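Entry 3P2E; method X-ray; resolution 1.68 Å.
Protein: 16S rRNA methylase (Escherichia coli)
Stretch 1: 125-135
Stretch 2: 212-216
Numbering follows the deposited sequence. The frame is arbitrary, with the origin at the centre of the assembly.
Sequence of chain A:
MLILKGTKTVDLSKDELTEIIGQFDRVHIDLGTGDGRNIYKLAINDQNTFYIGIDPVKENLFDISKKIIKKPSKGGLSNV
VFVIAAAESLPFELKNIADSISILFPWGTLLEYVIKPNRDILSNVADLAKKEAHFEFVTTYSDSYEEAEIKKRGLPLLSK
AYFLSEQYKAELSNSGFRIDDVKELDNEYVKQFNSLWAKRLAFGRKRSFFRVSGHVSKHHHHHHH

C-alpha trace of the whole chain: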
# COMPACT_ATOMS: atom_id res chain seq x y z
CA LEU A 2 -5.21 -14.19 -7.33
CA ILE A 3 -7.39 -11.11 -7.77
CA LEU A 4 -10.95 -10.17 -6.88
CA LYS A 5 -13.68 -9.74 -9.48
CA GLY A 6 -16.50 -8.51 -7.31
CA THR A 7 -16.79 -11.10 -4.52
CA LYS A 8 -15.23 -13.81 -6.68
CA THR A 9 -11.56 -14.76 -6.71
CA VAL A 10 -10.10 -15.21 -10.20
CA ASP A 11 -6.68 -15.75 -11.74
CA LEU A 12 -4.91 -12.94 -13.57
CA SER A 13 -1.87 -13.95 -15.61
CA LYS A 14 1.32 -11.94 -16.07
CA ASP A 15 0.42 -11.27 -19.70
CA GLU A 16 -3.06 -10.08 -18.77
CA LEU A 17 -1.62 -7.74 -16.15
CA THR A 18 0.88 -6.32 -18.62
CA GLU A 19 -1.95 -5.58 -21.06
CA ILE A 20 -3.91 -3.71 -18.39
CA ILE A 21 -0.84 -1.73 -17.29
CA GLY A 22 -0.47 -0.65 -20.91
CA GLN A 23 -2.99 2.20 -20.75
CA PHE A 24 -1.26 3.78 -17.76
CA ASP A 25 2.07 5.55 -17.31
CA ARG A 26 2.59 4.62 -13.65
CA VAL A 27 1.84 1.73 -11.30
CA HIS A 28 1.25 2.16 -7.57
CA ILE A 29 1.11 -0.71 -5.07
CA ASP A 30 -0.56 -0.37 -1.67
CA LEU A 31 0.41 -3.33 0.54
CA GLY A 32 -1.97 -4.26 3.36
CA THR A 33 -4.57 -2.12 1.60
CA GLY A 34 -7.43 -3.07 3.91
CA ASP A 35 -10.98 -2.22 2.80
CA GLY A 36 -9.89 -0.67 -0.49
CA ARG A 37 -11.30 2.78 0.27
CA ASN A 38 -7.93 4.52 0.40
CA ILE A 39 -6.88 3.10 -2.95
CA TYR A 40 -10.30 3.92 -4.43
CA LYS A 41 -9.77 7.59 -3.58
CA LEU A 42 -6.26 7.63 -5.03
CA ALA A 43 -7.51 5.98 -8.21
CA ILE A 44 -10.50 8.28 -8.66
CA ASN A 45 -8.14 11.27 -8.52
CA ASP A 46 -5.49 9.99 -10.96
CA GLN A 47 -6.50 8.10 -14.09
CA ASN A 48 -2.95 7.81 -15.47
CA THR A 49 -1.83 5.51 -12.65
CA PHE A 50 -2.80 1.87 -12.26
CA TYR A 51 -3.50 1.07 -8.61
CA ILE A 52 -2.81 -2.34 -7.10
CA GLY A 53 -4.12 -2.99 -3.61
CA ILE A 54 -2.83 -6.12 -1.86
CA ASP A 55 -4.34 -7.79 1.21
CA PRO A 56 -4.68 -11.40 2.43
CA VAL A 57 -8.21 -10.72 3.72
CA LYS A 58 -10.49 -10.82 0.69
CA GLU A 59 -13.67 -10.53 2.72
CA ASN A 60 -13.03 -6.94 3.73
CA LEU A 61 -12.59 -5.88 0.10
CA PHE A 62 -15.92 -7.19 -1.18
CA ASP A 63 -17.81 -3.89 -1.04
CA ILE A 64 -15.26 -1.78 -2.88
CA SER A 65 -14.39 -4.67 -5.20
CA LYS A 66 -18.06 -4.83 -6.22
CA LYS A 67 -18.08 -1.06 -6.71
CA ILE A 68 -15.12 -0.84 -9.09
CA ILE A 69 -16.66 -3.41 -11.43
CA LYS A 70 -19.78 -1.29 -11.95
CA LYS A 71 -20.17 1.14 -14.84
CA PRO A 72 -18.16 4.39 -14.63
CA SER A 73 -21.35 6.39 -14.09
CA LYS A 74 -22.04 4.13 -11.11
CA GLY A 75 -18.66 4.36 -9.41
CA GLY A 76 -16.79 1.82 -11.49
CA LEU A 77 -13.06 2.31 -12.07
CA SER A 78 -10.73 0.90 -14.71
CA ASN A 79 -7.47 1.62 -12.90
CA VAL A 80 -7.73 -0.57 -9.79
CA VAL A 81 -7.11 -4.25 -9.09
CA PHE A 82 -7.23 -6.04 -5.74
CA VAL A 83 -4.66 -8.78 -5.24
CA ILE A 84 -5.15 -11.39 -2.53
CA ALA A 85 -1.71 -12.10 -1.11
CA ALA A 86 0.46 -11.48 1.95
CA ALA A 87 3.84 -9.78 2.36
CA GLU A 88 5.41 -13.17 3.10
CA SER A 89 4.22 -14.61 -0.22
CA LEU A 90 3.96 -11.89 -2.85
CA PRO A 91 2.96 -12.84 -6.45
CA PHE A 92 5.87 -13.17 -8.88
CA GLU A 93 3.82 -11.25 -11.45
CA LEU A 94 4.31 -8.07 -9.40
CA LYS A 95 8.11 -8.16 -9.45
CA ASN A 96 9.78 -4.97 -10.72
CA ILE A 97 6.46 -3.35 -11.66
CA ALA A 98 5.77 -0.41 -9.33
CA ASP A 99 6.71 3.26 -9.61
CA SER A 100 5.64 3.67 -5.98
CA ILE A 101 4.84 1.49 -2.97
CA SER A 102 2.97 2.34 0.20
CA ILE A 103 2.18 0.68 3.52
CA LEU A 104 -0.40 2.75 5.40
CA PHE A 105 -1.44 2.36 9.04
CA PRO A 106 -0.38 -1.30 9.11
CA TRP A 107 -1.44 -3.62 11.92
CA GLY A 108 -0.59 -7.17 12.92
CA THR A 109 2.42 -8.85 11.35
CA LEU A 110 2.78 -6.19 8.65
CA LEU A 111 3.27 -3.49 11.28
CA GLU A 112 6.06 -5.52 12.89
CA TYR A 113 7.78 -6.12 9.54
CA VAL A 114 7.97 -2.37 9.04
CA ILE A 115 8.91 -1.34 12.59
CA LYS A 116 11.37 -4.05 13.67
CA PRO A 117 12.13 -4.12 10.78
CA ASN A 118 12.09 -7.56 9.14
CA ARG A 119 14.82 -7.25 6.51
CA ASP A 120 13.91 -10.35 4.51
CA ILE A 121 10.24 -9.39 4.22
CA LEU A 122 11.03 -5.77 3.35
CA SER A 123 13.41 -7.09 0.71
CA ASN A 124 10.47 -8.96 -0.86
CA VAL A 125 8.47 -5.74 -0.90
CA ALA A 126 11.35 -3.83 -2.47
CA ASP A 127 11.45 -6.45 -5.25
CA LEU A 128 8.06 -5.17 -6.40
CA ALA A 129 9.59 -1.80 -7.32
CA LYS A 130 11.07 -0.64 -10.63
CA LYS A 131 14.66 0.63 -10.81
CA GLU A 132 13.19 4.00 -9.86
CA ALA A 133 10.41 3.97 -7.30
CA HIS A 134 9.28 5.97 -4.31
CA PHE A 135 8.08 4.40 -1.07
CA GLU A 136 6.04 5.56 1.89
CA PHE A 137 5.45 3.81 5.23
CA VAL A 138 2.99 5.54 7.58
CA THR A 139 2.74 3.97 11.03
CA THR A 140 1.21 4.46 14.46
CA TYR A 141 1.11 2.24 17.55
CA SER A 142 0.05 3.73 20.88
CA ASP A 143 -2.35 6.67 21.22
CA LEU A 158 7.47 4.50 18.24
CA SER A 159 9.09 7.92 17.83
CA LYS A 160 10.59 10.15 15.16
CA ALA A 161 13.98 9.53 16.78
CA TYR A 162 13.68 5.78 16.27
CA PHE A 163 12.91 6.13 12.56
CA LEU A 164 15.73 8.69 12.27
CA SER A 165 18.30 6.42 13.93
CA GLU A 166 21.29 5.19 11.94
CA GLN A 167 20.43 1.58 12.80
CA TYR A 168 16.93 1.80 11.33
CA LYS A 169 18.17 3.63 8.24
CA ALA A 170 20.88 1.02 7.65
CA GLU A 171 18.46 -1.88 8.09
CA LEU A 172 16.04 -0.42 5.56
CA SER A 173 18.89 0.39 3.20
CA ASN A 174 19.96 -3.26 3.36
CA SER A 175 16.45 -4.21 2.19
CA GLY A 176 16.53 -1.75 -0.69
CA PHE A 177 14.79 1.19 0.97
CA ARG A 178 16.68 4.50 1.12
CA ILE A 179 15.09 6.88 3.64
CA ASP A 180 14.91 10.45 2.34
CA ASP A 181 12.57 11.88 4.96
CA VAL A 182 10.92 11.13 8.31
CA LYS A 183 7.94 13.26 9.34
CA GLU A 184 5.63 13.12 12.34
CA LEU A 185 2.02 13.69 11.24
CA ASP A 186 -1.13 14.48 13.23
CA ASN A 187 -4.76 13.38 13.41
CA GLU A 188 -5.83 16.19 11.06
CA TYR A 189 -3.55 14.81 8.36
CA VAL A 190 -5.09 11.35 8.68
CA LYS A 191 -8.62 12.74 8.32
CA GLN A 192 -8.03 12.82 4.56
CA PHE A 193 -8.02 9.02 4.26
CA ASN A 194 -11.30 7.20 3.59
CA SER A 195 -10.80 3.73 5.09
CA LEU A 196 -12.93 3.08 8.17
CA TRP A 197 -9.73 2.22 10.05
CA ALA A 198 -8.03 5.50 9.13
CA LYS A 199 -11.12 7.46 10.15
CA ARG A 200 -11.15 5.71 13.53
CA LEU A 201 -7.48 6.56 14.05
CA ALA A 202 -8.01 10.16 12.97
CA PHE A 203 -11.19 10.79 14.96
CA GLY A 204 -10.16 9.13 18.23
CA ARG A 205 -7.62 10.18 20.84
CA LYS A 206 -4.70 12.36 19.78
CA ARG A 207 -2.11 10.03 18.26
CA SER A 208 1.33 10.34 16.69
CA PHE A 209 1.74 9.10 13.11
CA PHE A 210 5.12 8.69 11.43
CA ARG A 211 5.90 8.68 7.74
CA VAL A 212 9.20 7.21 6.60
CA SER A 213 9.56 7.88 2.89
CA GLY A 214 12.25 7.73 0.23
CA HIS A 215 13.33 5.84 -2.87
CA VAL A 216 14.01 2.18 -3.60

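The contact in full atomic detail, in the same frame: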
# COMPACT_ATOMS: atom_id res chain seq x y z
N VAL A 125 9.28 -6.88 -0.50
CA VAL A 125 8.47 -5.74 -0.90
C VAL A 125 9.25 -4.84 -1.86
O VAL A 125 8.69 -4.32 -2.83
CB VAL A 125 8.01 -4.90 0.32
CG1 VAL A 125 7.19 -3.70 -0.16
CG2 VAL A 125 7.18 -5.76 1.25
N ALA A 126 10.54 -4.67 -1.60
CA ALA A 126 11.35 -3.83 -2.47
C ALA A 126 11.44 -4.45 -3.87
O ALA A 126 11.56 -3.73 -4.86
CB ALA A 126 12.74 -3.65 -1.88
N ASP A 127 11.38 -5.77 -3.95
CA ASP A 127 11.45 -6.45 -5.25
C ASP A 127 10.28 -6.12 -6.16
O ASP A 127 10.32 -6.42 -7.35
CB ASP A 127 11.54 -7.97 -5.07
CG ASP A 127 12.91 -8.43 -4.61
OD1 ASP A 127 13.89 -7.67 -4.78
OD2 ASP A 127 13.01 -9.56 -4.09
N LEU A 128 9.23 -5.52 -5.60
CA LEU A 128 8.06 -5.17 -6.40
C LEU A 128 8.26 -3.83 -7.11
O LEU A 128 7.47 -3.47 -7.99
CB LEU A 128 6.81 -5.07 -5.51
CG LEU A 128 6.43 -6.30 -4.67
CD1 LEU A 128 5.11 -6.05 -3.95
CD2 LEU A 128 6.31 -7.52 -5.59
N ALA A 129 9.31 -3.11 -6.74
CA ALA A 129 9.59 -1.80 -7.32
C ALA A 129 10.49 -1.79 -8.56
O ALA A 129 11.35 -2.65 -8.74
CB ALA A 129 10.21 -0.90 -6.25
N LYS A 130 10.26 -0.81 -9.42
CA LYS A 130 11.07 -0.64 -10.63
C LYS A 130 12.39 -0.04 -10.18
O LYS A 130 12.53 0.35 -9.02
CB LYS A 130 10.40 0.32 -11.60
CG LYS A 130 9.08 -0.13 -12.17
CD LYS A 130 8.48 1.01 -12.99
CE LYS A 130 7.20 0.60 -13.68
NZ LYS A 130 6.66 1.70 -14.53
N LYS A 131 13.34 0.06 -11.11
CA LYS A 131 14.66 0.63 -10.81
C LYS A 131 14.47 1.94 -10.05
O LYS A 131 15.18 2.22 -9.09
CB LYS A 131 15.43 0.88 -12.11
CG LYS A 131 16.83 1.43 -11.90
CD LYS A 131 17.56 1.63 -13.22
CE LYS A 131 16.86 2.65 -14.11
NZ LYS A 131 16.80 3.99 -13.47
N GLU A 132 13.52 2.74 -10.51
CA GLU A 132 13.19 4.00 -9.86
C GLU A 132 12.34 3.58 -8.67
O GLU A 132 12.63 2.58 -8.01
CB GLU A 132 12.36 4.87 -10.80
CG GLU A 132 11.11 4.17 -11.32
CD GLU A 132 10.25 5.07 -12.19
OE1 GLU A 132 9.72 6.07 -11.68
OE2 GLU A 132 10.11 4.77 -13.40
N ALA A 133 11.29 4.34 -8.39
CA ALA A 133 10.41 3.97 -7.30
C ALA A 133 10.53 4.73 -6.00
O ALA A 133 11.60 4.84 -5.41
N HIS A 134 9.39 5.25 -5.56
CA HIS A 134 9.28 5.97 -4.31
C HIS A 134 8.55 5.04 -3.35
O HIS A 134 7.82 4.14 -3.78
CB HIS A 134 8.45 7.25 -4.51
CG HIS A 134 8.08 7.94 -3.24
ND1 HIS A 134 8.99 8.63 -2.47
CD2 HIS A 134 6.89 8.02 -2.58
CE1 HIS A 134 8.38 9.11 -1.40
NE2 HIS A 134 7.11 8.76 -1.44
N PHE A 135 8.78 5.22 -2.05
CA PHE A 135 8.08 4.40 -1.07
C PHE A 135 7.63 5.28 0.08
O PHE A 135 8.20 6.34 0.33
CB PHE A 135 8.98 3.25 -0.55
CG PHE A 135 9.96 3.67 0.51
CD1 PHE A 135 9.62 3.60 1.86
CD2 PHE A 135 11.23 4.10 0.16
CE1 PHE A 135 10.53 3.97 2.85
CE2 PHE A 135 12.16 4.47 1.14
CZ PHE A 135 11.81 4.40 2.48
N VAL A 212 7.82 7.42 7.02
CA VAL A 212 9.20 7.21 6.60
C VAL A 212 9.05 7.06 5.09
O VAL A 212 8.34 6.18 4.62
CB VAL A 212 9.80 5.93 7.21
CG1 VAL A 212 11.16 5.64 6.59
CG2 VAL A 212 9.94 6.09 8.71
N SER A 213 9.68 7.94 4.33
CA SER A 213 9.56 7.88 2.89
C SER A 213 10.92 8.01 2.23
O SER A 213 11.89 8.44 2.86
CB SER A 213 8.63 8.99 2.39
OG SER A 213 9.07 10.27 2.80
N GLY A 214 10.99 7.65 0.95
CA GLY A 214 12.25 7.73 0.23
C GLY A 214 12.17 7.03 -1.11
O GLY A 214 11.10 6.94 -1.71
N HIS A 215 13.30 6.53 -1.59
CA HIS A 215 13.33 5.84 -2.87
C HIS A 215 13.86 4.42 -2.70
O HIS A 215 14.53 4.12 -1.72
CB HIS A 215 14.19 6.60 -3.90
CG HIS A 215 15.62 6.79 -3.49
ND1 HIS A 215 16.00 7.68 -2.51
CD2 HIS A 215 16.76 6.22 -3.94
CE1 HIS A 215 17.32 7.66 -2.38
NE2 HIS A 215 17.80 6.77 -3.23
N VAL A 216 13.57 3.56 -3.67
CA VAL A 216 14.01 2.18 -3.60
C VAL A 216 15.30 1.97 -4.39
O VAL A 216 15.46 2.63 -5.44
CB VAL A 216 12.92 1.22 -4.13
CG1 VAL A 216 13.29 -0.22 -3.82
CG2 VAL A 216 11.58 1.57 -3.51

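Two antiparallel strands, 133-135 and 212-215, form the frame of this contact, and two complementary fits of knob and hollow complete it. Three backbone hydrogen bonds set the register. F135 and G214 pair in both directions, F135 N to G214 O at 2.9 Å and G214 N to F135 O at 3.1 Å, and beyond the H134–H215 pair V216 N donates to A133 O at 2.9 Å. H134 and H215 face each other without such bonds, so their CA atoms come within 4.3 Å.

The first hollow lies over G214. The side chain of F135, with chi1 near 81° (p), bends across the neighbouring strand and lays one ring face over G214 N and S213 C. A CB on G214 would sit 2.9 Å from F135 CE2, a clash; glycine therefore leaves the space that the flat ring fills. The ring also reaches V212, where F135 CE1 lies 4.1 Å from V212 CG1, so a large aromatic side chain covers what the glycine leaves bare.

The second fit reverses the roles. V216 is the knob, directed toward stretch 1, and its branched end spreads over small residues. Its CG1 lies 4.0 Å from A126 CB and its CG2 3.9 Å from A129 CB; CG2 also approaches F135 CB at 4.3 Å. The alanine methyls offer apolar surface while leaving room for both valine branches. The type I turn from A126 to A129, closed by A129 N bonding to A126 O at 3.0 Å, brings these two methyls to the same valine.

On the other face of the sheet, H134 and H215 remain exposed, as suits polar imidazoles. H134 nevertheless leans back over its partner strand, placing CE1 3.8 Å from S213 CB and ND1 2.8 Å from G214 O. Altogether the contact buries 499 Å².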